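Local coordinates for carbonic anhydrase (Coccomyxa sp. PA, PDB 3UCJ) that catalyses the reversible hydration of carbon dioxide to hydrogencarbonate with a zinc ion in each subunit, and is held here with the inhibitor acetazolamide, at the interface of chains A and B. Numbering follows the deposited sequence. Chains: chain A/B, Carbonic anhydrase.

Contact 1: the interface of chains A and B. Residues chain A 16, 19-20, 31, 62; chain B 51, 56-57, 188, 193.
The N-terminal helix 10-26 of chain A lies across chain B here, and A:Asn16 and A:Trp19, one turn apart, meet the short helix 54-57 and the loop at B:Gly193, anchoring the N-terminal arm of one subunit on the other. The side-chain amide of A:Asn16 serves two backbone carbonyls: its ND2 donates to B:Leu57 O at 2.9 Å, nearly straight (161° at H), and to B:Gly193 O at 3.0 Å, in that carbonyl's plane. An asparagine suits the place because one NH2 group can cap two chain segments at once. A:Trp19 has CG anti to its backbone N (chi1 171°), which turns the indole onto the end of the short helix. One face receives B:Gln56 O and B:Leu57 CA, the latter 3.6 Å from the centroid of the six-membered ring, while B:Tyr188 OH comes in at the ring edge, 3.7 Å from the indole carbon CH2 of A:Trp19. The flat indole thus spreads over backbone as well as side chain. A:Pro62 borders B:Gln56, whose extended chain brings its amide oxygen OE1 to 3.7 Å from A:Pro62 CD. A:Phe31 lies directly on the backbone of B:Gly193, which has no side chain to intervene: B:Gly193 CA stands over the ring centre, 3.6 Å from the centroid.

Contact 2: the interface of chains A and B. Residues chain A 42, 58, 60, 99, 184; chain B 9, 12.
B:Leu12, on the N-terminal helix 10-26 of chain B, pushes its forked end among A:Tyr42, A:Phe58, A:Met60 and A:Leu99, and this is the tightly packed part of the contact. Its two methyls divide the work. CD1 meets the phenol of A:Tyr42 tip to tip, 3.5 Å from CE1, and also faces the end of A:Leu99. CD2 lies 3.5 Å from the A:Met60 methyl CE and 3.6 Å from A:Phe58 CD2. A branched leucine suits a place with walls on several sides, and the extended, unbranched methionine reaches in at about a right angle to close one of them. The looser side is at B:Leu9, just before the helix, which buries far less surface than B:Leu12. A:His184 has CG anti to the carbonyl carbon (chi1 -50°), which turns an imidazole face toward B:Leu9 CD2, offset toward the rim and 3.8 Å from the centroid. An alanine in place of A:His184 would probably leave B:Leu9 CD2 without the flat ring it rests on, opening a gap beside the strand. No polar bond crosses this patch. By apolar packing it seats the start of one subunit's N-terminal helix on strands 42-47, 97-103 and 182-189 of the other and on the loop residues A:Phe58 and A:Met60.

Contact 3: the interface of chains A and B. Residues chain A 70, 79, 81, 122, 125-126; chain B 79-82, 84.
OD2 of B:Asp79 accepts ND2, the side-chain amide nitrogen of A:Asn81, at 2.9 Å and, weakly, the backbone N of B:Cys82 at 3.0 Å; the two-fold-related cross-chain bond runs from B:Asn81 ND2 to A:Asp79 OD2 at 3.0 Å. In the latter the carboxylate uses its syn lone pair and the acceptor lies in the amide plane; in the A:Asn81 bond the donor sits on the syn side, slightly out of the carboxylate plane. Both asparagines hold CG anti to the backbone N (chi1 -176° in A:Asn81), which brings their amides together as a stack with planes 9° apart. Asparagine fits because its flat amide can stack on its twin while its NH2 reaches the opposite aspartate. A:Asp79 OD1 takes the backbone N of A:Asn81, and B:Asp79 OD1 that of B:Asn81, from above the carboxylate plane, bracing each acid. A:Asp79 OD1 and B:Asp79 OD1 are 4.3 Å apart, and a water bound by both would probably ease any repulsion. Alongside, the broad indole of A:Trp126 lies along the first helix turn, one face over B:Asn81 CA and B:Ser84 OG. That hydroxyl donates to B:Leu80 O at 2.8 Å and also bonds B:Asn81 O, both in its own helix. A:Val122, compact and apolar, packs CG1 against B:Leu80 CD2, 3.8 Å away. The site joins the first turns of helices 80-92 of chain A and 80-93 of chain B about the two-fold axis, with helix 122-126 of chain A along the flank.

Contact 1: the interface of chains A and B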
loop_
_atom_site.group_PDB
_atom_site.type_symbol
_atom_site.label_atom_id
_atom_site.label_comp_id
_atom_site.label_asym_id
_atom_site.label_seq_id
_atom_site.Cartn_x
_atom_site.Cartn_y
_atom_site.Cartn_z
ATOM N N ASN A 16 2.495 -21.439 27.660
ATOM C CA ASN A 16 1.592 -20.297 27.878
ATOM C C ASN A 16 0.722 -20.457 29.160
ATOM O O ASN A 16 0.531 -19.488 29.910
ATOM C CB ASN A 16 0.684 -20.193 26.636
ATOM C CG ASN A 16 -0.538 -19.343 26.855
ATOM O OD1 ASN A 16 -1.663 -19.870 26.751
ATOM N ND2 ASN A 16 -0.367 -18.043 27.088
ATOM N N TRP A 19 2.820 -19.965 32.202
ATOM C CA TRP A 19 2.999 -18.532 32.341
ATOM C C TRP A 19 1.759 -17.815 32.862
ATOM O O TRP A 19 1.880 -17.002 33.753
ATOM C CB TRP A 19 3.398 -17.900 30.952
ATOM C CG TRP A 19 3.387 -16.408 30.943
ATOM C CD1 TRP A 19 4.350 -15.572 31.425
ATOM C CD2 TRP A 19 2.336 -15.555 30.410
ATOM N NE1 TRP A 19 3.974 -14.249 31.229
ATOM C CE2 TRP A 19 2.741 -14.224 30.607
ATOM C CE3 TRP A 19 1.104 -15.813 29.777
ATOM C CZ2 TRP A 19 1.980 -13.142 30.186
ATOM C CZ3 TRP A 19 0.353 -14.738 29.345
ATOM C CH2 TRP A 19 0.806 -13.412 29.546
ATOM N N ALA A 20 0.567 -18.068 32.307
ATOM C CA ALA A 20 -0.578 -17.268 32.742
ATOM C C ALA A 20 -0.915 -17.683 34.183
ATOM O O ALA A 20 -1.434 -16.890 34.963
ATOM C CB ALA A 20 -1.778 -17.561 31.884
ATOM N N PHE A 31 -4.420 -10.261 34.704
ATOM C CA PHE A 31 -5.163 -10.346 33.403
ATOM C C PHE A 31 -6.562 -9.734 33.543
ATOM O O PHE A 31 -7.063 -8.970 32.669
ATOM C CB PHE A 31 -5.236 -11.777 32.944
ATOM C CG PHE A 31 -3.891 -12.408 32.725
ATOM C CD1 PHE A 31 -3.036 -11.911 31.694
ATOM C CD2 PHE A 31 -3.459 -13.469 33.513
ATOM C CE1 PHE A 31 -1.784 -12.457 31.506
ATOM C CE2 PHE A 31 -2.190 -14.067 33.322
ATOM C CZ PHE A 31 -1.355 -13.565 32.278
ATOM N N PRO A 62 0.845 -6.963 30.542
ATOM C CA PRO A 62 -0.197 -6.662 29.528
ATOM C C PRO A 62 -0.961 -5.320 29.695
ATOM O O PRO A 62 -1.335 -4.933 30.837
ATOM C CB PRO A 62 -1.150 -7.861 29.661
ATOM C CG PRO A 62 -0.247 -9.011 30.083
ATOM C CD PRO A 62 0.786 -8.368 31.003
ATOM N N ARG B 51 -2.474 -5.661 25.079
ATOM C CA ARG B 51 -2.656 -6.749 26.007
ATOM C C ARG B 51 -2.102 -8.071 25.523
ATOM O O ARG B 51 -2.163 -9.037 26.232
ATOM C CB ARG B 51 -4.127 -6.890 26.356
ATOM C CG ARG B 51 -4.761 -5.603 26.740
ATOM C CD ARG B 51 -6.235 -5.706 26.830
ATOM N NE ARG B 51 -6.882 -5.519 25.561
ATOM C CZ ARG B 51 -8.163 -5.692 25.349
ATOM N NH1 ARG B 51 -8.943 -6.073 26.314
ATOM N NH2 ARG B 51 -8.656 -5.492 24.179
ATOM N N GLN B 56 6.251 -12.840 25.444
ATOM C CA GLN B 56 5.861 -12.871 26.870
ATOM C C GLN B 56 4.839 -13.956 27.148
ATOM O O GLN B 56 5.042 -14.821 28.033
ATOM C CB GLN B 56 5.340 -11.481 27.237
ATOM C CG GLN B 56 5.250 -11.214 28.702
ATOM C CD GLN B 56 4.597 -9.868 28.974
ATOM O OE1 GLN B 56 3.407 -9.635 28.680
ATOM N NE2 GLN B 56 5.394 -8.958 29.519
ATOM N N LEU B 57 3.771 -14.005 26.339
ATOM C CA LEU B 57 2.691 -14.935 26.598
ATOM C C LEU B 57 3.056 -16.366 26.286
ATOM O O LEU B 57 2.441 -17.289 26.776
ATOM C CB LEU B 57 1.401 -14.443 25.927
ATOM C CG LEU B 57 1.276 -14.612 24.376
ATOM C CD1 LEU B 57 0.734 -15.929 24.162
ATOM C CD2 LEU B 57 0.260 -13.546 23.934
ATOM N N TYR B 188 -6.323 -15.615 21.654
ATOM C CA TYR B 188 -5.876 -15.288 23.004
ATOM C C TYR B 188 -6.976 -14.570 23.741
ATOM O O TYR B 188 -7.675 -13.824 23.169
ATOM C CB TYR B 188 -4.655 -14.392 22.943
ATOM C CG TYR B 188 -4.027 -13.919 24.237
ATOM C CD1 TYR B 188 -3.226 -14.739 24.982
ATOM C CD2 TYR B 188 -4.165 -12.625 24.658
ATOM C CE1 TYR B 188 -2.624 -14.298 26.113
ATOM C CE2 TYR B 188 -3.556 -12.184 25.797
ATOM C CZ TYR B 188 -2.793 -13.024 26.512
ATOM O OH TYR B 188 -2.205 -12.572 27.628
ATOM N N GLY B 193 -5.137 -14.605 30.038
ATOM C CA GLY B 193 -3.742 -14.849 29.608
ATOM C C GLY B 193 -3.600 -16.139 28.822
ATOM O O GLY B 193 -2.470 -16.581 28.562
#

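Contact 2: the interface of chains A and B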
loop_
_atom_site.group_PDB
_atom_site.type_symbol
_atom_site.label_atom_id
_atom_site.label_comp_id
_atom_site.label_asym_id
_atom_site.label_seq_id
_atom_site.Cartn_x
_atom_site.Cartn_y
_atom_site.Cartn_z
ATOM N N TYR A 42 1.924 3.924 26.069
ATOM C CA TYR A 42 3.038 3.906 25.090
ATOM C C TYR A 42 2.524 3.229 23.767
ATOM O O TYR A 42 1.744 2.280 23.836
ATOM C CB TYR A 42 4.146 3.019 25.592
ATOM C CG TYR A 42 4.921 3.636 26.751
ATOM C CD1 TYR A 42 5.985 4.521 26.508
ATOM C CD2 TYR A 42 4.543 3.346 28.077
ATOM C CE1 TYR A 42 6.691 5.120 27.545
ATOM C CE2 TYR A 42 5.252 3.921 29.154
ATOM C CZ TYR A 42 6.304 4.819 28.870
ATOM O OH TYR A 42 6.960 5.380 29.897
ATOM N N PHE A 58 11.275 -4.125 28.281
ATOM C CA PHE A 58 10.970 -3.068 29.193
ATOM C C PHE A 58 10.303 -3.596 30.471
ATOM O O PHE A 58 9.824 -2.757 31.267
ATOM C CB PHE A 58 10.046 -2.002 28.577
ATOM C CG PHE A 58 10.723 -1.148 27.532
ATOM C CD1 PHE A 58 10.235 -1.104 26.205
ATOM C CD2 PHE A 58 11.856 -0.400 27.859
ATOM C CE1 PHE A 58 10.880 -0.316 25.252
ATOM C CE2 PHE A 58 12.522 0.383 26.882
ATOM C CZ PHE A 58 12.041 0.398 25.585
ATOM N N MET A 60 7.318 -4.915 30.906
ATOM C CA MET A 60 5.945 -4.390 30.929
ATOM C C MET A 60 4.939 -5.490 30.994
ATOM O O MET A 60 5.178 -6.620 30.463
ATOM C CB MET A 60 5.672 -3.569 29.703
ATOM C CG MET A 60 6.363 -2.255 29.832
ATOM S SD MET A 60 6.214 -1.375 28.284
ATOM C CE MET A 60 6.526 0.308 28.788
ATOM N N LEU A 99 7.612 5.309 21.207
ATOM C CA LEU A 99 8.981 4.872 21.241
ATOM C C LEU A 99 9.285 4.354 19.817
ATOM O O LEU A 99 8.585 3.454 19.353
ATOM C CB LEU A 99 9.063 3.709 22.189
ATOM C CG LEU A 99 8.597 3.900 23.671
ATOM C CD1 LEU A 99 8.608 2.579 24.427
ATOM C CD2 LEU A 99 9.528 4.998 24.265
ATOM N N HIS A 184 10.253 9.405 20.973
ATOM C CA HIS A 184 11.571 8.975 21.445
ATOM C C HIS A 184 12.336 8.137 20.471
ATOM O O HIS A 184 11.809 7.081 20.019
ATOM C CB HIS A 184 11.371 8.183 22.718
ATOM C CG HIS A 184 10.506 8.909 23.716
ATOM N ND1 HIS A 184 11.030 9.724 24.705
ATOM C CD2 HIS A 184 9.155 9.033 23.797
ATOM C CE1 HIS A 184 10.042 10.256 25.404
ATOM N NE2 HIS A 184 8.894 9.871 24.869
ATOM N N LEU B 9 12.652 9.498 30.022
ATOM C CA LEU B 9 12.674 8.001 29.867
ATOM C C LEU B 9 13.462 7.201 30.902
ATOM O O LEU B 9 13.521 5.978 30.797
ATOM C CB LEU B 9 13.309 7.573 28.508
ATOM C CG LEU B 9 12.651 7.667 27.122
ATOM C CD1 LEU B 9 13.518 6.874 26.017
ATOM C CD2 LEU B 9 11.195 7.248 27.174
ATOM N N LEU B 12 11.896 4.020 32.412
ATOM C CA LEU B 12 11.857 2.928 31.442
ATOM C C LEU B 12 13.234 2.331 31.245
ATOM O O LEU B 12 13.411 1.107 31.257
ATOM C CB LEU B 12 11.341 3.451 30.095
ATOM C CG LEU B 12 9.912 3.167 29.670
ATOM C CD1 LEU B 12 9.772 3.642 28.200
ATOM C CD2 LEU B 12 9.595 1.703 29.791
#

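Contact 3: the interface of chains A and B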
loop_
_atom_site.group_PDB
_atom_site.type_symbol
_atom_site.label_atom_id
_atom_site.label_comp_id
_atom_site.label_asym_id
_atom_site.label_seq_id
_atom_site.Cartn_x
_atom_site.Cartn_y
_atom_site.Cartn_z
ATOM N N ASN A 70 7.641 -4.151 12.277
ATOM C CA ASN A 70 7.778 -4.514 10.834
ATOM C C ASN A 70 9.266 -4.620 10.520
ATOM O O ASN A 70 10.115 -4.267 11.353
ATOM C CB ASN A 70 7.067 -3.420 9.959
ATOM C CG ASN A 70 7.742 -2.036 10.072
ATOM O OD1 ASN A 70 8.934 -1.839 9.767
ATOM N ND2 ASN A 70 6.950 -1.034 10.452
ATOM N N ASP A 79 1.903 3.924 4.452
ATOM C CA ASP A 79 1.718 2.571 4.896
ATOM C C ASP A 79 0.570 2.555 5.887
ATOM O O ASP A 79 0.809 2.970 7.059
ATOM C CB ASP A 79 2.972 2.102 5.702
ATOM C CG ASP A 79 2.730 0.765 6.427
ATOM O OD1 ASP A 79 1.857 -0.018 5.978
ATOM O OD2 ASP A 79 3.537 0.432 7.339
ATOM N N ASN A 81 -0.785 0.078 7.378
ATOM C CA ASN A 81 -0.568 -0.784 8.497
ATOM C C ASN A 81 0.050 0.005 9.686
ATOM O O ASN A 81 -0.518 0.098 10.813
ATOM C CB ASN A 81 0.432 -1.940 8.019
ATOM C CG ASN A 81 0.687 -2.993 9.048
ATOM O OD1 ASN A 81 0.923 -2.713 10.239
ATOM N ND2 ASN A 81 0.864 -4.281 8.551
ATOM N N VAL A 122 9.370 -9.017 -2.347
ATOM C CA VAL A 122 8.723 -7.878 -1.612
ATOM C C VAL A 122 9.583 -7.247 -0.547
ATOM O O VAL A 122 9.400 -6.044 -0.223
ATOM C CB VAL A 122 7.364 -8.337 -0.975
ATOM C CG1 VAL A 122 6.374 -8.685 -2.043
ATOM C CG2 VAL A 122 7.603 -9.471 -0.007
ATOM N N LEU A 125 11.454 -4.443 -2.012
ATOM C CA LEU A 125 10.544 -3.241 -2.206
ATOM C C LEU A 125 10.398 -2.541 -0.857
ATOM O O LEU A 125 10.590 -1.333 -0.744
ATOM C CB LEU A 125 9.131 -3.630 -2.696
ATOM C CG LEU A 125 9.056 -4.467 -4.020
ATOM C CD1 LEU A 125 7.580 -4.796 -4.419
ATOM C CD2 LEU A 125 9.768 -3.650 -5.072
ATOM N N TRP A 126 10.089 -3.346 0.154
ATOM C CA TRP A 126 9.879 -2.789 1.512
ATOM C C TRP A 126 10.973 -1.923 2.041
ATOM O O TRP A 126 10.744 -0.868 2.668
ATOM C CB TRP A 126 9.483 -3.956 2.481
ATOM C CG TRP A 126 9.207 -3.477 3.880
ATOM C CD1 TRP A 126 10.054 -3.570 4.950
ATOM C CD2 TRP A 126 8.065 -2.684 4.326
ATOM N NE1 TRP A 126 9.482 -2.951 6.034
ATOM C CE2 TRP A 126 8.282 -2.385 5.684
ATOM C CE3 TRP A 126 6.871 -2.210 3.700
ATOM C CZ2 TRP A 126 7.363 -1.635 6.479
ATOM C CZ3 TRP A 126 5.958 -1.394 4.507
ATOM C CH2 TRP A 126 6.234 -1.145 5.891
ATOM N N ASP B 79 -0.480 -5.984 1.224
ATOM C CA ASP B 79 0.267 -5.225 2.286
ATOM C C ASP B 79 1.722 -5.680 2.302
ATOM O O ASP B 79 2.054 -6.723 2.845
ATOM C CB ASP B 79 -0.386 -5.585 3.632
ATOM C CG ASP B 79 0.388 -4.944 4.853
ATOM O OD1 ASP B 79 1.139 -4.004 4.562
ATOM O OD2 ASP B 79 0.289 -5.461 5.990
ATOM N N LEU B 80 2.590 -4.814 1.782
ATOM C CA LEU B 80 4.072 -5.096 1.788
ATOM C C LEU B 80 4.628 -5.126 3.162
ATOM O O LEU B 80 5.681 -5.734 3.388
ATOM C CB LEU B 80 4.812 -4.063 0.944
ATOM C CG LEU B 80 4.353 -4.021 -0.562
ATOM C CD1 LEU B 80 5.148 -2.920 -1.267
ATOM C CD2 LEU B 80 4.619 -5.489 -1.156
ATOM N N ASN B 81 3.943 -4.519 4.142
ATOM C CA ASN B 81 4.412 -4.630 5.500
ATOM C C ASN B 81 4.269 -6.054 6.034
ATOM O O ASN B 81 5.312 -6.650 6.457
ATOM C CB ASN B 81 3.637 -3.546 6.363
ATOM C CG ASN B 81 4.066 -3.561 7.822
ATOM O OD1 ASN B 81 4.516 -4.606 8.409
ATOM N ND2 ASN B 81 3.936 -2.339 8.447
ATOM N N CYS B 82 3.057 -6.644 6.040
ATOM C CA CYS B 82 2.986 -7.973 6.605
ATOM C C CYS B 82 3.679 -8.952 5.550
ATOM O O CYS B 82 4.349 -9.906 5.972
ATOM C CB CYS B 82 1.540 -8.378 6.727
ATOM S SG CYS B 82 1.213 -10.039 7.351
ATOM N N SER B 84 6.422 -8.591 3.711
ATOM C CA SER B 84 7.845 -8.695 3.919
ATOM C C SER B 84 8.228 -9.445 5.179
ATOM O O SER B 84 9.305 -10.159 5.181
ATOM C CB SER B 84 8.503 -7.336 3.771
ATOM O OG SER B 84 7.982 -6.524 4.812
HETATM O O HOH W 1 1.164 -1.459 3.836
#

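Contact 1 and contact 2 lie about 20 Å apart between the centres of their C-alpha atoms; contact 3 is about 27 Å from contact 1 and 25 Å from contact 2. The first two share an element in exchanged roles: helix 10-26 of chain A serves contact 1, that of chain B contact 2, and strand 182-189 contributes a residue to both, B:Tyr188 and A:His184. Each subunit therefore embraces its partner with its N-terminal arm, while contact 3 ties the pair at the two-fold axis. With every patch repeated by symmetry, the chains are clasped at separated points, which fits the dimer typical of beta-class carbonic anhydrases; the deposited assembly holds four chains.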